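Local coordinates for putative fructose-aminoacid-6-phosphate deglycase (PDB 3EUA), which catalyses the conversion of a range of fructosamine 6-phosphates to glucose 6-phosphate and a free amino acid, at residues Ala5-Val9 with Phe158-Ile162; Asn10-Phe16 with Tyr121-Tyr125; Ala38-Ser43 with Asn137-Tyr142; Leu80-Asn86 with Lys110-Leu115. All blocks are in the same frame, centred on the assembly; numbering follows the deposited sequence.

Contact 1. Residues Ala5-Val9 with Phe158-Ile162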
loop_
_atom_site.group_PDB
_atom_site.type_symbol
_atom_site.label_atom_id
_atom_site.label_comp_id
_atom_site.label_asym_id
_atom_site.label_seq_id
_atom_site.Cartn_x
_atom_site.Cartn_y
_atom_site.Cartn_z
ATOM N N ALA A 5 -21.613 17.859 19.951
ATOM C CA ALA A 5 -20.537 17.326 19.054
ATOM C C ALA A 5 -19.370 18.320 18.926
ATOM O O ALA A 5 -18.266 18.048 19.393
ATOM C CB ALA A 5 -21.122 16.959 17.669
ATOM N N THR A 6 -19.632 19.475 18.324
ATOM C CA THR A 6 -18.624 20.522 18.129
ATOM C C THR A 6 -17.934 20.946 19.439
ATOM O O THR A 6 -16.745 21.313 19.441
ATOM C CB THR A 6 -19.254 21.755 17.498
ATOM O OG1 THR A 6 -20.012 21.351 16.353
ATOM C CG2 THR A 6 -18.190 22.774 17.095
ATOM N N ALA A 7 -18.672 20.887 20.552
ATOM C CA ALA A 7 -18.126 21.237 21.868
ATOM C C ALA A 7 -17.030 20.284 22.331
ATOM O O ALA A 7 -16.237 20.639 23.212
ATOM C CB ALA A 7 -19.223 21.271 22.920
ATOM N N LYS A 8 -17.027 19.068 21.778
ATOM C CA LYS A 8 -16.036 18.054 22.109
ATOM C C LYS A 8 -14.823 18.105 21.171
ATOM O O LYS A 8 -13.849 17.386 21.394
ATOM C CB LYS A 8 -16.683 16.658 22.050
ATOM C CG LYS A 8 -17.871 16.440 23.000
ATOM C CD LYS A 8 -18.463 15.045 22.787
ATOM C CE LYS A 8 -19.651 14.743 23.715
ATOM N NZ LYS A 8 -19.251 14.591 25.132
ATOM N N VAL A 9 -14.868 18.951 20.136
ATOM C CA VAL A 9 -13.785 19.048 19.169
ATOM C C VAL A 9 -12.653 19.920 19.678
ATOM O O VAL A 9 -12.877 20.959 20.284
ATOM C CB VAL A 9 -14.277 19.553 17.780
ATOM C CG1 VAL A 9 -13.149 19.753 16.832
ATOM C CG2 VAL A 9 -15.201 18.534 17.164
ATOM N N PHE A 158 -20.741 13.571 10.853
ATOM C CA PHE A 158 -19.958 14.258 11.864
ATOM C C PHE A 158 -20.425 14.044 13.320
ATOM O O PHE A 158 -19.631 13.696 14.174
ATOM C CB PHE A 158 -19.923 15.753 11.570
ATOM C CG PHE A 158 -19.110 16.537 12.566
ATOM C CD1 PHE A 158 -17.724 16.543 12.482
ATOM C CD2 PHE A 158 -19.722 17.277 13.568
ATOM C CE1 PHE A 158 -16.960 17.278 13.382
ATOM C CE2 PHE A 158 -18.970 18.008 14.477
ATOM C CZ PHE A 158 -17.591 18.005 14.385
ATOM N N GLU A 159 -21.705 14.264 13.588
ATOM C CA GLU A 159 -22.243 14.112 14.939
ATOM C C GLU A 159 -22.069 12.702 15.510
ATOM O O GLU A 159 -21.692 12.503 16.675
ATOM C CB GLU A 159 -23.735 14.455 14.946
ATOM C CG GLU A 159 -24.348 14.341 16.348
ATOM C CD GLU A 159 -25.816 14.691 16.424
ATOM O OE1 GLU A 159 -26.352 15.410 15.550
ATOM O OE2 GLU A 159 -26.427 14.239 17.410
ATOM N N GLN A 160 -22.358 11.724 14.675
ATOM C CA GLN A 160 -22.276 10.333 15.094
ATOM C C GLN A 160 -20.798 9.890 15.215
ATOM O O GLN A 160 -20.477 9.032 16.027
ATOM C CB GLN A 160 -23.116 9.451 14.169
ATOM C CG GLN A 160 -24.632 9.824 14.180
ATOM C CD GLN A 160 -24.999 11.150 13.443
ATOM O OE1 GLN A 160 -24.302 11.595 12.522
ATOM N NE2 GLN A 160 -26.140 11.761 13.838
ATOM N N ALA A 161 -19.911 10.497 14.433
ATOM C CA ALA A 161 -18.482 10.189 14.518
ATOM C C ALA A 161 -17.932 10.709 15.832
ATOM O O ALA A 161 -17.242 9.976 16.556
ATOM C CB ALA A 161 -17.725 10.794 13.352
ATOM N N ILE A 162 -18.234 11.969 16.135
ATOM C CA ILE A 162 -17.777 12.606 17.378
ATOM C C ILE A 162 -18.386 11.934 18.604
ATOM O O ILE A 162 -17.664 11.653 19.566
ATOM C CB ILE A 162 -18.087 14.110 17.452
ATOM C CG1 ILE A 162 -17.458 14.873 16.316
ATOM C CG2 ILE A 162 -17.474 14.734 18.693
ATOM C CD1 ILE A 162 -15.935 14.698 16.256
#
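The Phe158 ring is met at its edge, near the ring plane, by Val9, whose CG2 lies 3.7 Å from Phe158 CZ. On one face sits Ile162 CG1 from the next turn of the same helix, 3.7 Å above the ring plane and displaced toward the rim. Ala5 and Thr6 come in obliquely at one corner, with Ala5 CB and Thr6 OG1 each 4.0 Å from Phe158 CE2. The ring is carried to this position because its CG stands anti to the backbone N (chi1 -179°).

Ile162 fills the middle of the interface with two branches. Its CG2 reaches both Ala5 O, at 3.5 Å, and Lys8 CB, while its CD1 approaches Val9 CG2 at 4.0 Å. No hydrogen bond crosses between the segments, so the evidence here is for apolar contact. Lys8 lends only the root of its side chain; its NZ turns off to form a salt bridge with Asp166 of helix 158-190. Val9 and Ile162 also touch Gln143 of helix 137-153.

The N-terminal segment, through Ala5 and Val9 on either side of the 3-10 turn 6-8, thus packs on the start of helix 158-190, the long helix that follows helix 137-153 in this tandem-SIS chain.

Contact 2. Residues Asn10-Phe16 with Tyr121-Tyr125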
loop_
_atom_site.group_PDB
_atom_site.type_symbol
_atom_site.label_atom_id
_atom_site.label_comp_id
_atom_site.label_asym_id
_atom_site.label_seq_id
_atom_site.Cartn_x
_atom_site.Cartn_y
_atom_site.Cartn_z
ATOM N N ASN A 10 -11.434 19.432 19.490
ATOM C CA ASN A 10 -10.198 20.141 19.816
ATOM C C ASN A 10 -10.350 21.587 19.317
ATOM O O ASN A 10 -10.749 21.834 18.168
ATOM C CB ASN A 10 -8.986 19.344 19.204
ATOM C CG ASN A 10 -7.664 20.154 19.035
ATOM O OD1 ASN A 10 -7.649 21.362 18.794
ATOM N ND2 ASN A 10 -6.537 19.422 19.031
ATOM N N ARG A 11 -10.063 22.561 20.178
ATOM C CA ARG A 11 -10.216 23.988 19.788
ATOM C C ARG A 11 -9.424 24.399 18.558
ATOM O O ARG A 11 -9.859 25.241 17.770
ATOM C CB ARG A 11 -9.880 24.947 20.926
ATOM C CG ARG A 11 -10.984 25.059 21.960
ATOM C CD ARG A 11 -10.729 26.207 22.939
ATOM N NE ARG A 11 -11.858 26.363 23.868
ATOM C CZ ARG A 11 -12.046 25.653 24.988
ATOM N NH1 ARG A 11 -13.112 25.900 25.735
ATOM N NH2 ARG A 11 -11.186 24.709 25.370
ATOM N N GLU A 12 -8.253 23.806 18.385
ATOM C CA GLU A 12 -7.423 24.115 17.238
ATOM C C GLU A 12 -8.092 23.559 15.976
ATOM O O GLU A 12 -8.042 24.175 14.909
ATOM C CB GLU A 12 -6.031 23.520 17.446
ATOM C CG GLU A 12 -5.298 23.951 18.764
ATOM C CD GLU A 12 -4.227 22.924 19.209
ATOM O OE1 GLU A 12 -3.095 23.349 19.541
ATOM O OE2 GLU A 12 -4.487 21.692 19.215
ATOM N N VAL A 13 -8.681 22.375 16.096
ATOM C CA VAL A 13 -9.404 21.737 15.000
ATOM C C VAL A 13 -10.655 22.589 14.689
ATOM O O VAL A 13 -10.979 22.826 13.557
ATOM C CB VAL A 13 -9.773 20.256 15.363
ATOM C CG1 VAL A 13 -10.820 19.682 14.402
ATOM C CG2 VAL A 13 -8.498 19.386 15.401
ATOM N N GLN A 14 -11.333 23.084 15.710
ATOM C CA GLN A 14 -12.494 23.943 15.457
ATOM C C GLN A 14 -12.122 25.190 14.682
ATOM O O GLN A 14 -12.845 25.584 13.795
ATOM C CB GLN A 14 -13.177 24.369 16.754
ATOM C CG GLN A 14 -13.814 23.222 17.585
ATOM C CD GLN A 14 -14.594 23.764 18.772
ATOM O OE1 GLN A 14 -15.283 24.778 18.652
ATOM N NE2 GLN A 14 -14.501 23.094 19.911
ATOM N N ALA A 15 -11.007 25.829 15.038
ATOM C CA ALA A 15 -10.548 27.039 14.336
ATOM C C ALA A 15 -10.263 26.704 12.886
ATOM O O ALA A 15 -10.676 27.426 11.982
ATOM C CB ALA A 15 -9.317 27.610 14.994
ATOM N N PHE A 16 -9.556 25.607 12.662
ATOM C CA PHE A 16 -9.283 25.153 11.288
ATOM C C PHE A 16 -10.593 24.958 10.496
ATOM O O PHE A 16 -10.722 25.446 9.364
ATOM C CB PHE A 16 -8.451 23.876 11.321
ATOM C CG PHE A 16 -8.450 23.106 10.034
ATOM C CD1 PHE A 16 -7.614 23.463 9.000
ATOM C CD2 PHE A 16 -9.245 21.972 9.898
ATOM C CE1 PHE A 16 -7.600 22.718 7.816
ATOM C CE2 PHE A 16 -9.230 21.221 8.732
ATOM C CZ PHE A 16 -8.411 21.599 7.685
ATOM N N TYR A 121 -1.730 25.139 10.121
ATOM C CA TYR A 121 -2.588 24.827 11.257
ATOM C C TYR A 121 -1.967 23.659 12.019
ATOM O O TYR A 121 -1.382 22.769 11.411
ATOM C CB TYR A 121 -4.004 24.454 10.791
ATOM C CG TYR A 121 -4.802 25.613 10.231
ATOM C CD1 TYR A 121 -4.737 25.938 8.876
ATOM C CD2 TYR A 121 -5.621 26.389 11.063
ATOM C CE1 TYR A 121 -5.459 26.975 8.367
ATOM C CE2 TYR A 121 -6.331 27.460 10.552
ATOM C CZ TYR A 121 -6.249 27.729 9.202
ATOM O OH TYR A 121 -6.944 28.773 8.661
ATOM N N VAL A 122 -2.089 23.680 13.343
ATOM C CA VAL A 122 -1.548 22.652 14.201
ATOM C C VAL A 122 -2.608 22.161 15.158
ATOM O O VAL A 122 -3.277 22.955 15.787
ATOM C CB VAL A 122 -0.363 23.171 15.041
ATOM C CG1 VAL A 122 0.136 22.061 15.990
ATOM C CG2 VAL A 122 0.772 23.651 14.136
ATOM N N ALA A 123 -2.748 20.844 15.266
ATOM C CA ALA A 123 -3.702 20.230 16.162
ATOM C C ALA A 123 -2.940 19.233 17.021
ATOM O O ALA A 123 -2.341 18.308 16.519
ATOM C CB ALA A 123 -4.778 19.531 15.348
ATOM N N GLN A 124 -2.943 19.405 18.312
ATOM C CA GLN A 124 -2.216 18.471 19.108
ATOM C C GLN A 124 -3.137 17.349 19.493
ATOM O O GLN A 124 -4.363 17.446 19.369
ATOM C CB GLN A 124 -1.750 19.106 20.385
ATOM C CG GLN A 124 -0.949 20.358 20.275
ATOM C CD GLN A 124 -0.805 20.944 21.671
ATOM O OE1 GLN A 124 -0.548 20.211 22.635
ATOM N NE2 GLN A 124 -1.016 22.232 21.796
ATOM N N TYR A 125 -2.539 16.282 19.980
ATOM C CA TYR A 125 -3.308 15.157 20.478
ATOM C C TYR A 125 -2.697 14.721 21.783
ATOM O O TYR A 125 -1.545 15.068 22.074
ATOM C CB TYR A 125 -3.316 14.036 19.439
ATOM C CG TYR A 125 -1.980 13.414 19.022
ATOM C CD1 TYR A 125 -1.356 12.451 19.811
ATOM C CD2 TYR A 125 -1.409 13.715 17.792
ATOM C CE1 TYR A 125 -0.176 11.868 19.429
ATOM C CE2 TYR A 125 -0.211 13.117 17.380
ATOM C CZ TYR A 125 0.395 12.192 18.185
ATOM O OH TYR A 125 1.556 11.586 17.793
#
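Glu12 and Gln124 meet where a helix packs nearly antiparallel along the outermost strand of the parallel sheet in the first SIS domain, an alpha/beta fold. The directions of helix 11-16 and strand 121-124 differ by 150°, with their axes 7.4 Å apart. Glu12 CG lies anti to the carbonyl carbon (chi1 -56°) and the chain is extended beyond it, which carries the carboxylate to Gln124; the two long side chains cross at a slant. Glu12 OE1 accepts from Gln124 NE2 at 3.3 Å, a bent bond, whereas OE2 takes the backbone Gln124 N at 2.9 Å, almost straight (170°). Both donors approach on the syn side, somewhat out of the carboxylate plane. The anti lone pair of OE2 is used by Asn10 ND2, so this one oxygen is gripped twice. Asn10 in turn is the N-cap, its OD1 accepting from Val13 N and, weakly, from Glu12 N. Cutting Glu12 back to alanine is likely to leave Gln124 N and Asn10 ND2 without the carboxylate oxygen that both share.

Further along, Val13 CG2 packs on Ala123 CB at 3.7 Å. The aromatic pair at the far end is edge-to-face: the edge of Phe16 points at the face of Tyr121, with centroids 5.3 Å apart. Tyr121 OH is hydrogen-bonded to Asp19 of helix 11-20. In the T-shaped pair the touching atom is Phe16 CD1, 3.7 Å from Tyr121 CG.

Contact 3. Residues Ala38-Ser43 with Asn137-Tyr142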
loop_
_atom_site.group_PDB
_atom_site.type_symbol
_atom_site.label_atom_id
_atom_site.label_comp_id
_atom_site.label_asym_id
_atom_site.label_seq_id
_atom_site.Cartn_x
_atom_site.Cartn_y
_atom_site.Cartn_z
ATOM N N ALA A 38 0.540 5.004 9.171
ATOM C CA ALA A 38 -0.430 3.905 9.375
ATOM C C ALA A 38 -1.741 4.374 9.983
ATOM O O ALA A 38 -2.800 3.865 9.629
ATOM C CB ALA A 38 0.164 2.823 10.228
ATOM N N ILE A 39 -1.695 5.342 10.899
ATOM C CA ILE A 39 -2.935 5.820 11.525
ATOM C C ILE A 39 -3.864 6.515 10.538
ATOM O O ILE A 39 -5.012 6.767 10.854
ATOM C CB ILE A 39 -2.719 6.771 12.738
ATOM C CG1 ILE A 39 -2.309 8.197 12.309
ATOM C CG2 ILE A 39 -1.760 6.137 13.777
ATOM C CD1 ILE A 39 -2.488 9.210 13.470
HETATM N N MSE A 40 -3.367 6.845 9.352
HETATM C CA MSE A 40 -4.190 7.520 8.344
HETATM C C MSE A 40 -4.950 6.619 7.380
HETATM O O MSE A 40 -5.782 7.107 6.595
HETATM C CB MSE A 40 -3.336 8.483 7.541
HETATM C CG MSE A 40 -2.951 9.737 8.339
HETATM SE SE MSE A 40 -1.608 10.790 7.480
HETATM C CE MSE A 40 -1.262 11.890 9.003
ATOM N N TYR A 41 -4.677 5.314 7.423
ATOM C CA TYR A 41 -5.313 4.395 6.511
ATOM C C TYR A 41 -6.834 4.400 6.675
ATOM O O TYR A 41 -7.561 4.395 5.675
ATOM C CB TYR A 41 -4.737 2.978 6.624
ATOM C CG TYR A 41 -3.377 2.812 5.973
ATOM C CD1 TYR A 41 -2.301 3.622 6.308
ATOM C CD2 TYR A 41 -3.137 1.783 5.104
ATOM C CE1 TYR A 41 -1.048 3.433 5.730
ATOM C CE2 TYR A 41 -1.881 1.581 4.536
ATOM C CZ TYR A 41 -0.851 2.405 4.851
ATOM O OH TYR A 41 0.398 2.225 4.287
ATOM N N PRO A 42 -7.340 4.392 7.914
ATOM C CA PRO A 42 -8.793 4.459 8.116
ATOM C C PRO A 42 -9.405 5.745 7.529
ATOM O O PRO A 42 -10.490 5.733 6.986
ATOM C CB PRO A 42 -8.926 4.475 9.629
ATOM C CG PRO A 42 -7.690 3.920 10.122
ATOM C CD PRO A 42 -6.626 4.233 9.183
ATOM N N SER A 43 -8.681 6.861 7.637
ATOM C CA SER A 43 -9.175 8.128 7.069
ATOM C C SER A 43 -9.271 8.074 5.548
ATOM O O SER A 43 -10.126 8.753 4.961
ATOM C CB SER A 43 -8.307 9.281 7.530
ATOM O OG SER A 43 -8.518 9.502 8.926
ATOM N N ASN A 137 -4.279 10.490 18.906
ATOM C CA ASN A 137 -3.920 10.765 17.507
ATOM C C ASN A 137 -5.042 10.289 16.550
ATOM O O ASN A 137 -5.513 11.033 15.685
ATOM C CB ASN A 137 -2.530 10.224 17.138
ATOM C CG ASN A 137 -2.356 8.715 17.386
ATOM O OD1 ASN A 137 -3.251 8.040 17.886
ATOM N ND2 ASN A 137 -1.181 8.180 16.996
ATOM N N TYR A 138 -5.531 9.072 16.737
ATOM C CA TYR A 138 -6.648 8.615 15.903
ATOM C C TYR A 138 -7.914 9.478 16.084
ATOM O O TYR A 138 -8.679 9.718 15.101
ATOM C CB TYR A 138 -6.998 7.188 16.230
ATOM C CG TYR A 138 -6.142 6.096 15.594
ATOM C CD1 TYR A 138 -6.393 5.683 14.294
ATOM C CD2 TYR A 138 -5.183 5.412 16.329
ATOM C CE1 TYR A 138 -5.677 4.667 13.700
ATOM C CE2 TYR A 138 -4.441 4.354 15.739
ATOM C CZ TYR A 138 -4.691 4.003 14.419
ATOM O OH TYR A 138 -3.987 2.985 13.822
ATOM N N GLY A 139 -8.155 9.927 17.323
ATOM C CA GLY A 139 -9.337 10.752 17.634
ATOM C C GLY A 139 -9.307 12.076 16.944
ATOM O O GLY A 139 -10.260 12.454 16.271
ATOM N N VAL A 140 -8.189 12.777 17.105
ATOM C CA VAL A 140 -7.999 14.110 16.525
ATOM C C VAL A 140 -8.033 14.040 15.012
ATOM O O VAL A 140 -8.579 14.909 14.373
ATOM C CB VAL A 140 -6.665 14.757 17.043
ATOM C CG1 VAL A 140 -6.238 15.955 16.207
ATOM C CG2 VAL A 140 -6.783 15.139 18.555
ATOM N N LEU A 141 -7.451 12.988 14.451
ATOM C CA LEU A 141 -7.441 12.804 12.999
ATOM C C LEU A 141 -8.870 12.702 12.474
ATOM O O LEU A 141 -9.221 13.331 11.465
ATOM C CB LEU A 141 -6.628 11.569 12.615
ATOM C CG LEU A 141 -6.574 11.191 11.123
ATOM C CD1 LEU A 141 -6.359 12.416 10.262
ATOM C CD2 LEU A 141 -5.458 10.148 10.903
ATOM N N TYR A 142 -9.695 11.910 13.132
ATOM C CA TYR A 142 -11.095 11.820 12.734
ATOM C C TYR A 142 -11.885 13.134 12.951
ATOM O O TYR A 142 -12.794 13.449 12.187
ATOM C CB TYR A 142 -11.820 10.633 13.392
ATOM C CG TYR A 142 -11.692 9.291 12.696
ATOM C CD1 TYR A 142 -11.230 9.173 11.369
ATOM C CD2 TYR A 142 -12.280 8.162 13.266
ATOM C CE1 TYR A 142 -11.205 7.935 10.715
ATOM C CE2 TYR A 142 -12.268 6.900 12.611
ATOM C CZ TYR A 142 -11.716 6.804 11.353
ATOM O OH TYR A 142 -11.711 5.607 10.712
#
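Asn137, which carries Ile39 against its CB, accepts from Tyr138 N at its own OD1, 2.8 Å away; the donor stands above the carbonyl plane and the N-H...O angle is a bent 131°. The Asn137 CG lies between backbone N and carbonyl carbon (chi1 56°), which brings OD1 round to the following amide and leaves CB facing Ile39 CD1.

Ile39 buries the largest area of any residue here. Its CB sits over the face of the Tyr138 ring, 3.9 Å from the centroid and 19° off the normal, a CH-pi contact, and CG2 lies over the same ring near CZ. Pro42 CG comes to that ring at its edge. Beside it, Leu141 CD2 touches both Ile39 O, at 3.4 Å, and CG of the selenomethionine Met40, at 3.6 Å, the two side chains of Met40 and Leu141 crossing at about a right angle. Ser43 OG rests on Leu141 CG at 3.4 Å and meets the edge of the Tyr142 ring. Tyr142 OH lies 3.2 Å from Pro42 CB and is hydrogen-bonded to Tyr293 O.

No hydrogen bond joins the two segments. The other sides are covered as well: Met40 touches strands 27-32 and 76-82, and Leu141 the latter, while Tyr138 and Tyr142 touch helix 288-313. The turn leading into helix 41-50, with the start of that helix, therefore meets helix 137-153 in a buried layer between the parallel sheet of the first SIS domain and helices of the second, consistent with the tandem-SIS architecture.

Contact 4. Residues Leu80-Asn86 with Lys110-Leu115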
loop_
_atom_site.group_PDB
_atom_site.type_symbol
_atom_site.label_atom_id
_atom_site.label_comp_id
_atom_site.label_asym_id
_atom_site.label_seq_id
_atom_site.Cartn_x
_atom_site.Cartn_y
_atom_site.Cartn_z
ATOM N N LEU A 80 -0.749 16.202 7.898
ATOM C CA LEU A 80 0.499 15.573 8.319
ATOM C C LEU A 80 0.476 15.190 9.800
ATOM O O LEU A 80 -0.283 15.755 10.604
ATOM C CB LEU A 80 1.708 16.472 8.012
ATOM C CG LEU A 80 1.773 17.000 6.574
ATOM C CD1 LEU A 80 1.324 18.488 6.484
ATOM C CD2 LEU A 80 3.158 16.827 6.039
ATOM N N CYS A 81 1.301 14.217 10.157
ATOM C CA CYS A 81 1.396 13.792 11.540
ATOM C C CYS A 81 2.808 13.341 11.877
ATOM O O CYS A 81 3.455 12.654 11.081
ATOM C CB CYS A 81 0.417 12.663 11.809
ATOM S SG CYS A 81 0.431 12.175 13.540
ATOM N N SER A 82 3.268 13.742 13.053
ATOM C CA SER A 82 4.556 13.362 13.612
ATOM C C SER A 82 4.430 13.510 15.108
ATOM O O SER A 82 4.154 14.606 15.588
ATOM C CB SER A 82 5.694 14.267 13.136
ATOM O OG SER A 82 6.916 13.926 13.807
ATOM N N HIS A 83 4.724 12.463 15.853
ATOM C CA HIS A 83 4.589 12.527 17.287
ATOM C C HIS A 83 5.501 13.581 17.910
ATOM O O HIS A 83 5.067 14.529 18.548
ATOM C CB HIS A 83 4.875 11.146 17.839
ATOM C CG HIS A 83 4.627 11.046 19.296
ATOM N ND1 HIS A 83 3.360 10.922 19.814
ATOM C CD2 HIS A 83 5.466 11.108 20.349
ATOM C CE1 HIS A 83 3.437 10.868 21.128
ATOM N NE2 HIS A 83 4.702 10.981 21.479
ATOM N N SER A 84 6.790 13.433 17.669
ATOM C CA SER A 84 7.769 14.368 18.199
ATOM C C SER A 84 7.711 15.690 17.478
ATOM O O SER A 84 8.139 16.700 18.007
ATOM C CB SER A 84 9.200 13.825 18.016
ATOM O OG SER A 84 9.618 13.773 16.630
ATOM N N GLY A 85 7.222 15.670 16.240
ATOM C CA GLY A 85 7.194 16.855 15.404
ATOM C C GLY A 85 8.575 17.142 14.798
ATOM O O GLY A 85 8.768 18.182 14.163
ATOM N N ASN A 86 9.522 16.217 14.979
ATOM C CA ASN A 86 10.889 16.365 14.473
ATOM C C ASN A 86 11.186 15.525 13.227
ATOM O O ASN A 86 12.201 15.761 12.577
ATOM C CB ASN A 86 11.932 15.966 15.528
ATOM C CG ASN A 86 12.078 16.967 16.667
ATOM O OD1 ASN A 86 11.810 18.169 16.534
ATOM N ND2 ASN A 86 12.574 16.471 17.802
ATOM N N LYS A 110 3.873 17.503 20.151
ATOM C CA LYS A 110 4.717 18.642 20.555
ATOM C C LYS A 110 4.473 19.908 19.733
ATOM O O LYS A 110 4.960 20.019 18.616
ATOM C CB LYS A 110 6.166 18.211 20.515
ATOM C CG LYS A 110 6.350 17.017 21.411
ATOM C CD LYS A 110 7.745 16.764 21.762
ATOM C CE LYS A 110 7.830 15.536 22.620
ATOM N NZ LYS A 110 9.197 15.372 23.089
ATOM N N PRO A 111 3.667 20.845 20.271
ATOM C CA PRO A 111 3.398 22.116 19.594
ATOM C C PRO A 111 4.571 23.102 19.325
ATOM O O PRO A 111 4.388 23.969 18.479
ATOM C CB PRO A 111 2.304 22.763 20.467
ATOM C CG PRO A 111 2.431 22.118 21.773
ATOM C CD PRO A 111 2.825 20.708 21.479
ATOM N N GLU A 112 5.727 22.963 19.975
ATOM C CA GLU A 112 6.861 23.857 19.735
ATOM C C GLU A 112 7.838 23.207 18.726
ATOM O O GLU A 112 8.949 23.697 18.502
ATOM C CB GLU A 112 7.530 24.139 21.102
ATOM C CG GLU A 112 6.543 24.621 22.230
ATOM C CD GLU A 112 7.116 24.597 23.727
ATOM O OE1 GLU A 112 6.292 24.313 24.673
ATOM O OE2 GLU A 112 8.344 24.828 23.956
ATOM N N SER A 113 7.403 22.130 18.078
ATOM C CA SER A 113 8.252 21.388 17.155
ATOM C C SER A 113 8.403 22.008 15.780
ATOM O O SER A 113 7.582 22.823 15.383
ATOM C CB SER A 113 7.634 20.019 16.958
ATOM O OG SER A 113 6.388 20.142 16.304
ATOM N N PRO A 114 9.470 21.634 15.051
ATOM C CA PRO A 114 9.684 22.050 13.664
ATOM C C PRO A 114 8.473 21.793 12.733
ATOM O O PRO A 114 8.166 22.626 11.896
ATOM C CB PRO A 114 10.886 21.219 13.253
ATOM C CG PRO A 114 11.636 21.049 14.482
ATOM C CD PRO A 114 10.612 20.860 15.552
ATOM N N LEU A 115 7.776 20.672 12.880
ATOM C CA LEU A 115 6.601 20.404 12.047
ATOM C C LEU A 115 5.513 21.449 12.316
ATOM O O LEU A 115 4.892 21.984 11.383
ATOM C CB LEU A 115 6.044 19.004 12.307
ATOM C CG LEU A 115 4.742 18.647 11.574
ATOM C CD1 LEU A 115 4.832 18.857 10.008
ATOM C CD2 LEU A 115 4.390 17.222 11.931
#
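The Ser-His-Ser-Gly-Asn turn at residues 82-86 probably corresponds to the serine-rich loop that in SIS relatives binds the sugar phosphate, and it probably does so here; residues 110-115 pack beside it. The one hydrogen bond across is Leu115 N to Gly85 O, 3.0 Å, with the donor in the carbonyl plane. Gly85 has positive phi (78°), and a CB there would fall 2.1 Å from Ser113 OG, so no side chain fits. Gly85 CA itself lies 3.5 Å from Ser113 OG.

Segment 80-86 ends strand 76-82 and runs into the loop after it, and 110-115 follows the neighbouring strand 103-108; both thus lie at the C-terminal ends of the strands of the parallel sheet, where the sites of such alpha/beta folds lie. Ser113 is the N-cap of helix 114-118: OG, held between the backbone N and the carbonyl carbon (chi1 66°), donates to Lys110 O at 2.7 Å and weakly caps Ala116 N. With alanine at this N-cap, Lys110 O would probably keep just the long bond from the backbone N, and the helix start would lose its side-chain cap.

Leu115 CD2 presses on Ser82 CB at 3.4 Å, a close approach for two carbons, while Ser82 OG is bonded to Thr87. Ser84 forms an ST turn, its OG accepting from Asn86 N, and Ser84 O lies 3.5 Å from Lys110 CB. Asn86 OD1 reaches Pro114 CD at 3.1 Å.

Overall arrangement
From the N terminus, contact 1 closes the widest loop, joining residues 5-9 to the start of helix 158-190, and the other three contacts fall within it. Contact 2 follows at once: Val9 O probably bonds Gln14 NE2, and helix 11-20 then lies on edge strand 121-124. Contact 3 begins inside that loop and ends beyond it, so contacts 2 and 3 cross; Tyr125 and Val140 touch where they meet. Contact 4 is the innermost, enclosed by both, spanning two adjacent strand ends. It touches contact 2 through a probable Tyr125 OH to His83 ND1 bond, and contact 3 through Met40 on Cys81. Together they tie the N terminus, sheet and helices of the first SIS domain.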